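Prolyl 4-hydroxylase (Paramecium bursaria Chlorella virus 1, PDB 5C5T) probably hydroxylates prolyl residues of collagen-like sequences as a 2-oxoglutarate-dependent, iron-requiring dioxygenase, here crystallised with 2-oxoglutarate and a zinc ion at its metal centre. Local coordinates at residues R83-T88 with A127-G132; H138-D143 with T205-L210; V159-P164 with I218-W223. All coordinates share one frame; numbering follows the deposited sequence.

Contact 1 of 3, residues R83-T88 with A127-G132; sequences RNSEQT and ARYKPG. With AKG (2-oxoglutaric acid), chain C.
S85 lays its CB over one face of the Y129 ring, a CH-pi contact with CB 4.2 Å from the ring centroid and 27° off the normal. With OG set between the backbone N and the carbonyl carbon (chi1 64°), the S85 hydroxyl turns to a water, which lies 2.7 Å from S85 OG and also hydrogen-bonds Y129 OH. S85 OG further accepts a bond from NE2 of Q87, whose chain bends at chi2 to bring the amide back. Y129 OH lies 2.7 Å from O3 of 2-oxoglutarate, at most a weak hydrogen bond, since its one proton has another acceptor within reach; K217 NZ and T172 OG1 also bind the ligand. Behind this shell the two strands pair antiparallel. N of E86 meets R128 O almost straight (170°) in the carbonyl plane, and R128 N returns a bond to E86 O at 2.9 Å. On the face shared with Q87, the CB of A127 packs against Q87 CG at 3.9 Å. On the other face E86 curls over the strand, bent at chi2. Its OE1 stands 3.2 Å from R128 O, two acceptors without a bond, and 4.4 Å from R128 NH1, too far for a salt bridge. The stronger partners are outside: E86 OE2 is bonded by Q133 NE2, and R128 NE is paired with E216. Strand 86-89 is outermost within this chain in the larger sheet of the double-stranded beta-helix (jelly-roll) fold of 2-oxoglutarate oxygenases, and Y129 carries its hydroxyl from that sheet into the cosubstrate pocket.

Contact 2 of 3, residues H138-D143 with T205-L210; sequences HYDGDD and TLHAGL. With ZN (zinc ion), chain D; AKG (2-oxoglutaric acid), chain C.
H138 and H207 face each other across an antiparallel hydrogen-bonded pair, H138 N giving to H207 O at 2.9 Å and H207 N returning to H138 O. Along H207, CB carries the ring into the site with CG between the backbone N and the carbonyl carbon (chi1 64°). CG sits near H138 O. ND1 donates to T205 O at 2.8 Å, the acceptor lying in the ring plane, which fixes the ring's rotation. CE1 approaches D140 OD1, CD2 lies 3.0 Å from O5 of 2-oxoglutarate, and NE2 at the tip binds the zinc at 2.1 Å. H138 adopts a matching first torsion (60°) and its NE2 also binds the zinc; the two rings meet obliquely, planes at 61°, and ND1 of H138 is hydrogen-bonded to Y136 O. The D140 carboxylate stands nearly perpendicular to the H207 ring, OD1 on the zinc at 2.0 Å and OD2 held by T156 OG1 and W223 NE1. Outside the metal shell, L206 CD1 rests over one face of the Y139 ring, 4.1 Å from its centroid. A water accepts from D140 N and donates to T205 O, tying the loop to the H207 anchor. Ligand atoms O2 and O5 complete five observed zinc ligands. A facial triad of two histidines and one carboxylate with a bidentate 2-oxo acid is the geometry in which related enzymes hold iron for oxygen activation; zinc here probably stands in for iron.

Contact 3 of 3, residues V159-P164 with I218-W223; sequences VYLKAP and IIANQW. With AKG (2-oxoglutaric acid), chain C.
I219 sets CG1 between its backbone N and carbonyl carbon (chi1 63°) and extends onward, which carries CD1 to within 3.6 Å of C3 of 2-oxoglutarate. Its other branch, CG2, meets Y160 CD1 obliquely at 3.9 Å. Y160 OH, beyond this pair, is hydrogen-bonded to T172 OG1, itself a ligand-binding hydroxyl. N221 turns CG anti to its carbonyl carbon (chi1 -75°), and ND2 gives O1 of the ligand a weak bond of 3.0 Å while also donating to Q125 OE1. W223 presents its ring edge, CZ2 foremost, to ligand O2. Behind these groups V159 and A220 form an antiparallel hydrogen-bonded pair in the larger sheet of the jelly roll, V159 N to A220 O being 2.8 Å. Beyond the Y160-I219 pair the register slips by one residue in a classic beta bulge: L161 N and K162 N both donate to I218 O, the former at 2.7 Å with a bent 144° angle, and I218 N answers to K162 O. On the face turned from the ligand, L161 lays CD1 against I218 CG2 and CD2 against A220 CB, under helix 47-59. K162 CB packs on I218 CG1 before the extended chain leads NZ away to a salt bridge with E216.

Overall arrangement
Contact 1 closes along the chain before the other two open, whereas the segments of contacts 2 and 3 alternate. Contacts 1 and 3 are centred about 11 Å apart and share the larger antiparallel sheet, where strands 120-129 and 217-225 are neighbours joined by A127 N to I219 O. Contact 2 lies about 16 Å from each of them, centre to centre, in the smaller sheet; residues 83-84 of contact 1 belong to that sheet as well. Contacts 2 and 3 touch beside the metal. The cosubstrate lies between the larger sheet and the smaller one, which supplies the two metal-binding histidines, and is reached by all three contacts, as expected of a jelly-roll oxygenase.

Contact 1 of 3, residues R83-T88 with A127-G132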
loop_
_atom_site.group_PDB
_atom_site.type_symbol
_atom_site.label_atom_id
_atom_site.label_comp_id
_atom_site.label_asym_id
_atom_site.label_seq_id
_atom_site.Cartn_x
_atom_site.Cartn_y
_atom_site.Cartn_z
ATOM N N ARG A 83 -6.602 4.693 12.550
ATOM C CA ARG A 83 -5.492 3.764 12.435
ATOM C C ARG A 83 -5.006 3.295 13.793
ATOM O O ARG A 83 -4.745 4.089 14.709
ATOM C CB ARG A 83 -4.342 4.398 11.672
ATOM C CG ARG A 83 -3.230 3.415 11.336
ATOM C CD ARG A 83 -2.089 4.121 10.638
ATOM N NE ARG A 83 -1.461 5.127 11.506
ATOM C CZ ARG A 83 -0.592 6.046 11.081
ATOM N NH1 ARG A 83 -0.262 6.090 9.793
ATOM N NH2 ARG A 83 -0.061 6.923 11.938
ATOM N N ASN A 84 -4.875 1.981 13.889
ATOM C CA ASN A 84 -4.484 1.305 15.104
ATOM C C ASN A 84 -3.469 0.262 14.669
ATOM O O ASN A 84 -3.842 -0.877 14.392
ATOM C CB ASN A 84 -5.712 0.664 15.776
ATOM C CG ASN A 84 -5.381 -0.045 17.064
ATOM O OD1 ASN A 84 -4.399 0.279 17.729
ATOM N ND2 ASN A 84 -6.214 -1.023 17.433
ATOM N N SER A 85 -2.212 0.700 14.539
ATOM C CA SER A 85 -1.073 -0.105 14.058
ATOM C C SER A 85 0.224 0.583 14.518
ATOM O O SER A 85 0.191 1.699 15.048
ATOM C CB SER A 85 -1.067 -0.259 12.537
ATOM O OG SER A 85 -0.883 0.997 11.911
ATOM N N GLU A 86 1.338 -0.118 14.346
ATOM C CA GLU A 86 2.694 0.401 14.604
ATOM C C GLU A 86 3.327 0.614 13.239
ATOM O O GLU A 86 2.997 -0.122 12.319
ATOM C CB GLU A 86 3.494 -0.609 15.420
ATOM C CG GLU A 86 2.970 -0.807 16.819
ATOM C CD GLU A 86 1.690 -1.613 16.858
ATOM O OE1 GLU A 86 1.644 -2.746 16.283
ATOM O OE2 GLU A 86 0.726 -1.096 17.474
ATOM N N GLN A 87 4.165 1.642 13.096
ATOM C CA GLN A 87 4.822 1.941 11.822
ATOM C C GLN A 87 6.292 2.335 11.931
ATOM O O GLN A 87 6.733 2.907 12.924
ATOM C CB GLN A 87 4.103 3.071 11.096
ATOM C CG GLN A 87 2.613 2.844 10.890
ATOM C CD GLN A 87 1.821 3.690 11.837
ATOM O OE1 GLN A 87 2.073 4.887 11.958
ATOM N NE2 GLN A 87 0.881 3.076 12.542
ATOM N N THR A 88 7.053 2.063 10.879
ATOM C CA THR A 88 8.358 2.676 10.732
ATOM C C THR A 88 8.614 3.063 9.278
ATOM O O THR A 88 7.902 2.602 8.369
ATOM C CB THR A 88 9.470 1.749 11.278
ATOM O OG1 THR A 88 10.707 2.451 11.317
ATOM C CG2 THR A 88 9.617 0.445 10.454
ATOM N N ALA A 127 4.301 -1.315 8.254
ATOM C CA ALA A 127 3.363 -1.261 9.342
ATOM C C ALA A 127 2.990 -2.651 9.815
ATOM O O ALA A 127 2.949 -3.587 9.020
ATOM C CB ALA A 127 2.056 -0.517 8.908
ATOM N N ARG A 128 2.642 -2.742 11.096
ATOM C CA ARG A 128 2.297 -4.014 11.732
ATOM C C ARG A 128 1.007 -3.904 12.519
ATOM O O ARG A 128 0.754 -2.905 13.196
ATOM C CB ARG A 128 3.420 -4.473 12.673
ATOM C CG ARG A 128 3.078 -5.765 13.482
ATOM C CD ARG A 128 4.366 -6.386 14.042
ATOM N NE ARG A 128 4.145 -7.655 14.754
ATOM C CZ ARG A 128 3.883 -7.720 16.053
ATOM N NH1 ARG A 128 3.761 -6.603 16.763
ATOM N NH2 ARG A 128 3.717 -8.902 16.639
ATOM N N TYR A 129 0.204 -4.960 12.399
ATOM C CA TYR A 129 -1.036 -5.147 13.115
ATOM C C TYR A 129 -0.970 -6.394 14.014
ATOM O O TYR A 129 -0.752 -7.513 13.519
ATOM C CB TYR A 129 -2.198 -5.347 12.160
ATOM C CG TYR A 129 -2.450 -4.277 11.150
ATOM C CD1 TYR A 129 -3.298 -3.233 11.405
ATOM C CD2 TYR A 129 -1.831 -4.327 9.913
ATOM C CE1 TYR A 129 -3.550 -2.252 10.445
ATOM C CE2 TYR A 129 -2.086 -3.366 8.944
ATOM C CZ TYR A 129 -2.940 -2.334 9.229
ATOM O OH TYR A 129 -3.184 -1.384 8.281
ATOM N N LYS A 130 -1.158 -6.172 15.311
ATOM C CA LYS A 130 -1.415 -7.233 16.262
ATOM C C LYS A 130 -2.887 -7.623 16.312
ATOM O O LYS A 130 -3.766 -6.908 15.820
ATOM C CB LYS A 130 -0.973 -6.770 17.645
ATOM C CG LYS A 130 0.475 -6.544 17.766
ATOM C CD LYS A 130 0.828 -6.070 19.180
ATOM C CE LYS A 130 0.637 -7.190 20.207
ATOM N NZ LYS A 130 0.207 -6.697 21.555
ATOM N N PRO A 131 -3.192 -8.782 16.910
ATOM C CA PRO A 131 -4.612 -9.080 17.047
ATOM C C PRO A 131 -5.416 -7.907 17.666
ATOM O O PRO A 131 -5.001 -7.299 18.638
ATOM C CB PRO A 131 -4.588 -10.308 17.964
ATOM C CG PRO A 131 -3.399 -11.014 17.522
ATOM C CD PRO A 131 -2.378 -9.887 17.449
ATOM N N GLY A 132 -6.539 -7.568 17.062
ATOM C CA GLY A 132 -7.358 -6.476 17.520
ATOM C C GLY A 132 -7.093 -5.186 16.759
ATOM O O GLY A 132 -7.871 -4.222 16.889
HETATM C C1 AKG C . -2.681 2.054 4.564
HETATM O O1 AKG C . -1.653 1.851 5.280
HETATM O O2 AKG C . -2.882 3.211 4.111
HETATM C C2 AKG C . -3.692 0.957 4.373
HETATM O O5 AKG C . -4.773 1.264 3.948
HETATM C C3 AKG C . -3.330 -0.494 4.731
HETATM C C4 AKG C . -4.428 -1.461 4.369
HETATM C C5 AKG C . -4.262 -2.797 5.045
HETATM O O3 AKG C . -3.619 -2.886 6.128
HETATM O O4 AKG C . -4.758 -3.828 4.496
HETATM O O HOH W 1 -1.258 0.700 9.207
#

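Contact 2 of 3, residues H138-D143 with T205-L210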
loop_
_atom_site.group_PDB
_atom_site.type_symbol
_atom_site.label_atom_id
_atom_site.label_comp_id
_atom_site.label_asym_id
_atom_site.label_seq_id
_atom_site.Cartn_x
_atom_site.Cartn_y
_atom_site.Cartn_z
ATOM N N HIS A 138 -10.708 4.662 4.719
ATOM C CA HIS A 138 -10.168 5.969 4.411
ATOM C C HIS A 138 -9.747 5.992 2.938
ATOM O O HIS A 138 -9.745 4.963 2.237
ATOM C CB HIS A 138 -8.962 6.249 5.311
ATOM C CG HIS A 138 -7.876 5.248 5.129
ATOM N ND1 HIS A 138 -7.891 3.986 5.691
ATOM C CD2 HIS A 138 -6.745 5.329 4.410
ATOM C CE1 HIS A 138 -6.830 3.320 5.278
ATOM N NE2 HIS A 138 -6.118 4.111 4.493
ATOM N N TYR A 139 -9.372 7.181 2.479
ATOM C CA TYR A 139 -8.608 7.340 1.223
ATOM C C TYR A 139 -7.133 7.642 1.525
ATOM O O TYR A 139 -6.817 8.235 2.540
ATOM C CB TYR A 139 -9.170 8.477 0.387
ATOM C CG TYR A 139 -10.685 8.467 0.270
ATOM C CD1 TYR A 139 -11.320 7.594 -0.601
ATOM C CD2 TYR A 139 -11.476 9.365 0.989
ATOM C CE1 TYR A 139 -12.644 7.605 -0.760
ATOM C CE2 TYR A 139 -12.849 9.353 0.850
ATOM C CZ TYR A 139 -13.414 8.463 -0.024
ATOM O OH TYR A 139 -14.770 8.422 -0.219
ATOM N N ASP A 140 -6.242 7.285 0.618
ATOM C CA ASP A 140 -4.806 7.521 0.853
ATOM C C ASP A 140 -4.348 8.921 0.411
ATOM O O ASP A 140 -3.198 9.281 0.602
ATOM C CB ASP A 140 -3.959 6.441 0.157
ATOM C CG ASP A 140 -3.874 5.129 0.954
ATOM O OD1 ASP A 140 -4.417 5.056 2.082
ATOM O OD2 ASP A 140 -3.227 4.166 0.449
ATOM N N GLY A 141 -5.263 9.712 -0.119
ATOM C CA GLY A 141 -4.953 11.080 -0.479
ATOM C C GLY A 141 -5.921 12.036 0.176
ATOM O O GLY A 141 -6.846 11.641 0.887
ATOM N N ASP A 142 -5.710 13.316 -0.116
ATOM C CA ASP A 142 -6.512 14.417 0.356
ATOM C C ASP A 142 -7.798 14.634 -0.460
ATOM O O ASP A 142 -7.756 14.849 -1.687
ATOM C CB ASP A 142 -5.647 15.675 0.317
ATOM C CG ASP A 142 -4.929 15.938 1.614
ATOM O OD1 ASP A 142 -4.393 14.987 2.231
ATOM O OD2 ASP A 142 -4.914 17.130 2.004
ATOM N N ASP A 143 -8.962 14.593 0.192
ATOM C CA ASP A 143 -10.190 14.875 -0.533
ATOM C C ASP A 143 -10.282 16.365 -0.900
ATOM O O ASP A 143 -10.337 17.244 -0.040
ATOM C CB ASP A 143 -11.428 14.439 0.272
ATOM C CG ASP A 143 -12.709 14.433 -0.553
ATOM O OD1 ASP A 143 -12.661 14.600 -1.792
ATOM O OD2 ASP A 143 -13.792 14.241 0.044
ATOM N N THR A 205 -11.790 3.836 -4.505
ATOM C CA THR A 205 -10.774 3.064 -3.787
ATOM C C THR A 205 -10.656 3.452 -2.342
ATOM O O THR A 205 -9.615 3.236 -1.737
ATOM C CB THR A 205 -9.389 3.186 -4.481
ATOM O OG1 THR A 205 -9.034 4.569 -4.608
ATOM C CG2 THR A 205 -9.434 2.561 -5.831
ATOM N N LEU A 206 -11.789 3.907 -1.775
ATOM C CA LEU A 206 -12.002 3.827 -0.316
ATOM C C LEU A 206 -11.579 2.431 0.147
ATOM O O LEU A 206 -11.972 1.445 -0.424
ATOM C CB LEU A 206 -13.467 4.091 0.026
ATOM C CG LEU A 206 -13.936 4.023 1.485
ATOM C CD1 LEU A 206 -13.373 5.234 2.207
ATOM C CD2 LEU A 206 -15.475 3.989 1.549
ATOM N N HIS A 207 -10.733 2.372 1.149
ATOM C CA HIS A 207 -10.280 1.044 1.607
ATOM C C HIS A 207 -9.991 1.017 3.108
ATOM O O HIS A 207 -9.881 2.073 3.761
ATOM C CB HIS A 207 -9.039 0.628 0.774
ATOM C CG HIS A 207 -7.873 1.537 0.984
ATOM N ND1 HIS A 207 -7.825 2.798 0.424
ATOM C CD2 HIS A 207 -6.778 1.434 1.770
ATOM C CE1 HIS A 207 -6.714 3.406 0.814
ATOM N NE2 HIS A 207 -6.085 2.613 1.664
ATOM N N ALA A 208 -9.851 -0.199 3.633
ATOM C CA ALA A 208 -9.596 -0.421 5.049
ATOM C C ALA A 208 -8.749 -1.652 5.238
ATOM O O ALA A 208 -8.736 -2.534 4.383
ATOM C CB ALA A 208 -10.904 -0.592 5.785
ATOM N N GLY A 209 -8.011 -1.698 6.333
ATOM C CA GLY A 209 -7.436 -2.952 6.774
ATOM C C GLY A 209 -8.342 -3.490 7.877
ATOM O O GLY A 209 -8.496 -2.852 8.907
ATOM N N LEU A 210 -8.949 -4.651 7.658
ATOM C CA LEU A 210 -9.889 -5.213 8.618
ATOM C C LEU A 210 -9.191 -5.787 9.849
ATOM O O LEU A 210 -7.987 -6.067 9.861
ATOM C CB LEU A 210 -10.738 -6.293 7.927
ATOM C CG LEU A 210 -11.589 -5.836 6.735
ATOM C CD1 LEU A 210 -12.503 -6.945 6.282
ATOM C CD2 LEU A 210 -12.407 -4.592 7.074
HETATM ZN ZN ZN D . -4.743 3.348 3.105
HETATM C C1 AKG C . -2.681 2.054 4.564
HETATM O O1 AKG C . -1.653 1.851 5.280
HETATM O O2 AKG C . -2.882 3.211 4.111
HETATM C C2 AKG C . -3.692 0.957 4.373
HETATM O O5 AKG C . -4.773 1.264 3.948
HETATM C C3 AKG C . -3.330 -0.494 4.731
HETATM C C4 AKG C . -4.428 -1.461 4.369
HETATM C C5 AKG C . -4.262 -2.797 5.045
HETATM O O3 AKG C . -3.619 -2.886 6.128
HETATM O O4 AKG C . -4.758 -3.828 4.496
HETATM O O HOH W 2 -7.582 5.730 -1.666
#

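Contact 3 of 3, residues V159-P164 with I218-W223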
loop_
_atom_site.group_PDB
_atom_site.type_symbol
_atom_site.label_atom_id
_atom_site.label_comp_id
_atom_site.label_asym_id
_atom_site.label_seq_id
_atom_site.Cartn_x
_atom_site.Cartn_y
_atom_site.Cartn_z
ATOM N N VAL A 159 2.687 -4.164 -0.279
ATOM C CA VAL A 159 3.134 -5.565 -0.264
ATOM C C VAL A 159 2.816 -6.201 1.058
ATOM O O VAL A 159 3.131 -5.624 2.104
ATOM C CB VAL A 159 4.658 -5.694 -0.520
ATOM C CG1 VAL A 159 5.011 -7.160 -0.759
ATOM C CG2 VAL A 159 5.099 -4.853 -1.622
ATOM N N TYR A 160 2.185 -7.382 1.044
ATOM C CA TYR A 160 2.006 -8.165 2.298
ATOM C C TYR A 160 3.309 -8.876 2.628
ATOM O O TYR A 160 3.774 -9.713 1.839
ATOM C CB TYR A 160 0.872 -9.206 2.170
ATOM C CG TYR A 160 -0.494 -8.615 1.824
ATOM C CD1 TYR A 160 -1.169 -7.850 2.713
ATOM C CD2 TYR A 160 -1.066 -8.844 0.581
ATOM C CE1 TYR A 160 -2.422 -7.291 2.393
ATOM C CE2 TYR A 160 -2.300 -8.283 0.240
ATOM C CZ TYR A 160 -2.966 -7.511 1.163
ATOM O OH TYR A 160 -4.211 -6.985 0.833
ATOM N N LEU A 161 3.928 -8.505 3.749
ATOM C CA LEU A 161 5.160 -9.168 4.175
ATOM C C LEU A 161 4.866 -10.370 5.050
ATOM O O LEU A 161 5.632 -11.331 5.022
ATOM C CB LEU A 161 6.070 -8.203 4.928
ATOM C CG LEU A 161 6.407 -6.900 4.188
ATOM C CD1 LEU A 161 7.482 -6.142 4.981
ATOM C CD2 LEU A 161 6.866 -7.076 2.788
ATOM N N LYS A 162 3.797 -10.295 5.831
ATOM C CA LYS A 162 3.375 -11.380 6.697
ATOM C C LYS A 162 1.846 -11.379 6.812
ATOM O O LYS A 162 1.216 -10.327 7.049
ATOM C CB LYS A 162 4.016 -11.268 8.079
ATOM C CG LYS A 162 3.686 -12.479 8.995
ATOM C CD LYS A 162 4.580 -12.523 10.245
ATOM C CE LYS A 162 4.379 -13.846 10.997
ATOM N NZ LYS A 162 5.381 -13.998 12.089
ATOM N N ALA A 163 1.246 -12.540 6.591
ATOM C CA ALA A 163 -0.209 -12.704 6.678
ATOM C C ALA A 163 -0.662 -13.295 8.021
ATOM O O ALA A 163 0.116 -14.026 8.658
ATOM C CB ALA A 163 -0.674 -13.586 5.549
ATOM N N PRO A 164 -1.910 -12.999 8.432
ATOM C CA PRO A 164 -2.554 -13.604 9.612
ATOM C C PRO A 164 -2.605 -15.093 9.486
ATOM O O PRO A 164 -2.451 -15.640 8.386
ATOM C CB PRO A 164 -3.955 -13.013 9.599
ATOM C CG PRO A 164 -3.816 -11.701 8.912
ATOM C CD PRO A 164 -2.763 -11.946 7.852
ATOM N N ILE A 218 1.851 -7.809 8.571
ATOM C CA ILE A 218 2.876 -6.800 8.299
ATOM C C ILE A 218 2.812 -6.452 6.801
ATOM O O ILE A 218 2.823 -7.367 5.958
ATOM C CB ILE A 218 4.281 -7.272 8.724
ATOM C CG1 ILE A 218 4.247 -7.811 10.154
ATOM C CG2 ILE A 218 5.263 -6.129 8.544
ATOM C CD1 ILE A 218 5.582 -8.283 10.657
ATOM N N ILE A 219 2.746 -5.144 6.501
ATOM C CA ILE A 219 2.748 -4.627 5.148
ATOM C C ILE A 219 3.882 -3.612 4.917
ATOM O O ILE A 219 4.416 -2.983 5.856
ATOM C CB ILE A 219 1.381 -3.984 4.852
ATOM C CG1 ILE A 219 1.141 -2.803 5.770
ATOM C CG2 ILE A 219 0.302 -5.055 4.951
ATOM C CD1 ILE A 219 -0.137 -2.045 5.461
ATOM N N ALA A 220 4.237 -3.446 3.646
ATOM C CA ALA A 220 5.067 -2.352 3.136
ATOM C C ALA A 220 4.272 -1.489 2.147
ATOM O O ALA A 220 3.651 -1.998 1.212
ATOM C CB ALA A 220 6.315 -2.894 2.500
ATOM N N ASN A 221 4.184 -0.193 2.464
ATOM C CA ASN A 221 3.473 0.787 1.623
ATOM C C ASN A 221 4.412 1.635 0.839
ATOM O O ASN A 221 5.235 2.372 1.405
ATOM C CB ASN A 221 2.598 1.726 2.483
ATOM C CG ASN A 221 1.356 1.071 2.985
ATOM O OD1 ASN A 221 0.580 0.532 2.229
ATOM N ND2 ASN A 221 1.123 1.181 4.295
ATOM N N GLN A 222 4.297 1.537 -0.477
ATOM C CA GLN A 222 5.012 2.446 -1.418
ATOM C C GLN A 222 3.997 3.411 -2.036
ATOM O O GLN A 222 3.232 3.029 -2.895
ATOM C CB GLN A 222 5.739 1.667 -2.503
ATOM C CG GLN A 222 6.392 2.565 -3.553
ATOM C CD GLN A 222 7.493 3.459 -2.985
ATOM O OE1 GLN A 222 8.632 3.027 -2.814
ATOM N NE2 GLN A 222 7.139 4.679 -2.620
ATOM N N TRP A 223 3.980 4.647 -1.573
ATOM C CA TRP A 223 3.091 5.655 -2.136
ATOM C C TRP A 223 3.813 6.392 -3.279
ATOM O O TRP A 223 5.012 6.594 -3.264
ATOM C CB TRP A 223 2.537 6.626 -1.031
ATOM C CG TRP A 223 1.501 5.971 -0.138
ATOM C CD1 TRP A 223 0.265 5.543 -0.529
ATOM C CD2 TRP A 223 1.609 5.648 1.263
ATOM N NE1 TRP A 223 -0.392 4.976 0.530
ATOM C CE2 TRP A 223 0.408 5.029 1.642
ATOM C CE3 TRP A 223 2.617 5.808 2.233
ATOM C CZ2 TRP A 223 0.168 4.552 2.957
ATOM C CZ3 TRP A 223 2.375 5.356 3.544
ATOM C CH2 TRP A 223 1.158 4.715 3.892
HETATM C C1 AKG C . -2.681 2.054 4.564
HETATM O O1 AKG C . -1.653 1.851 5.280
HETATM O O2 AKG C . -2.882 3.211 4.111
HETATM C C2 AKG C . -3.692 0.957 4.373
HETATM O O5 AKG C . -4.773 1.264 3.948
HETATM C C3 AKG C . -3.330 -0.494 4.731
HETATM C C4 AKG C . -4.428 -1.461 4.369
HETATM C C5 AKG C . -4.262 -2.797 5.045
HETATM O O3 AKG C . -3.619 -2.886 6.128
HETATM O O4 AKG C . -4.758 -3.828 4.496
#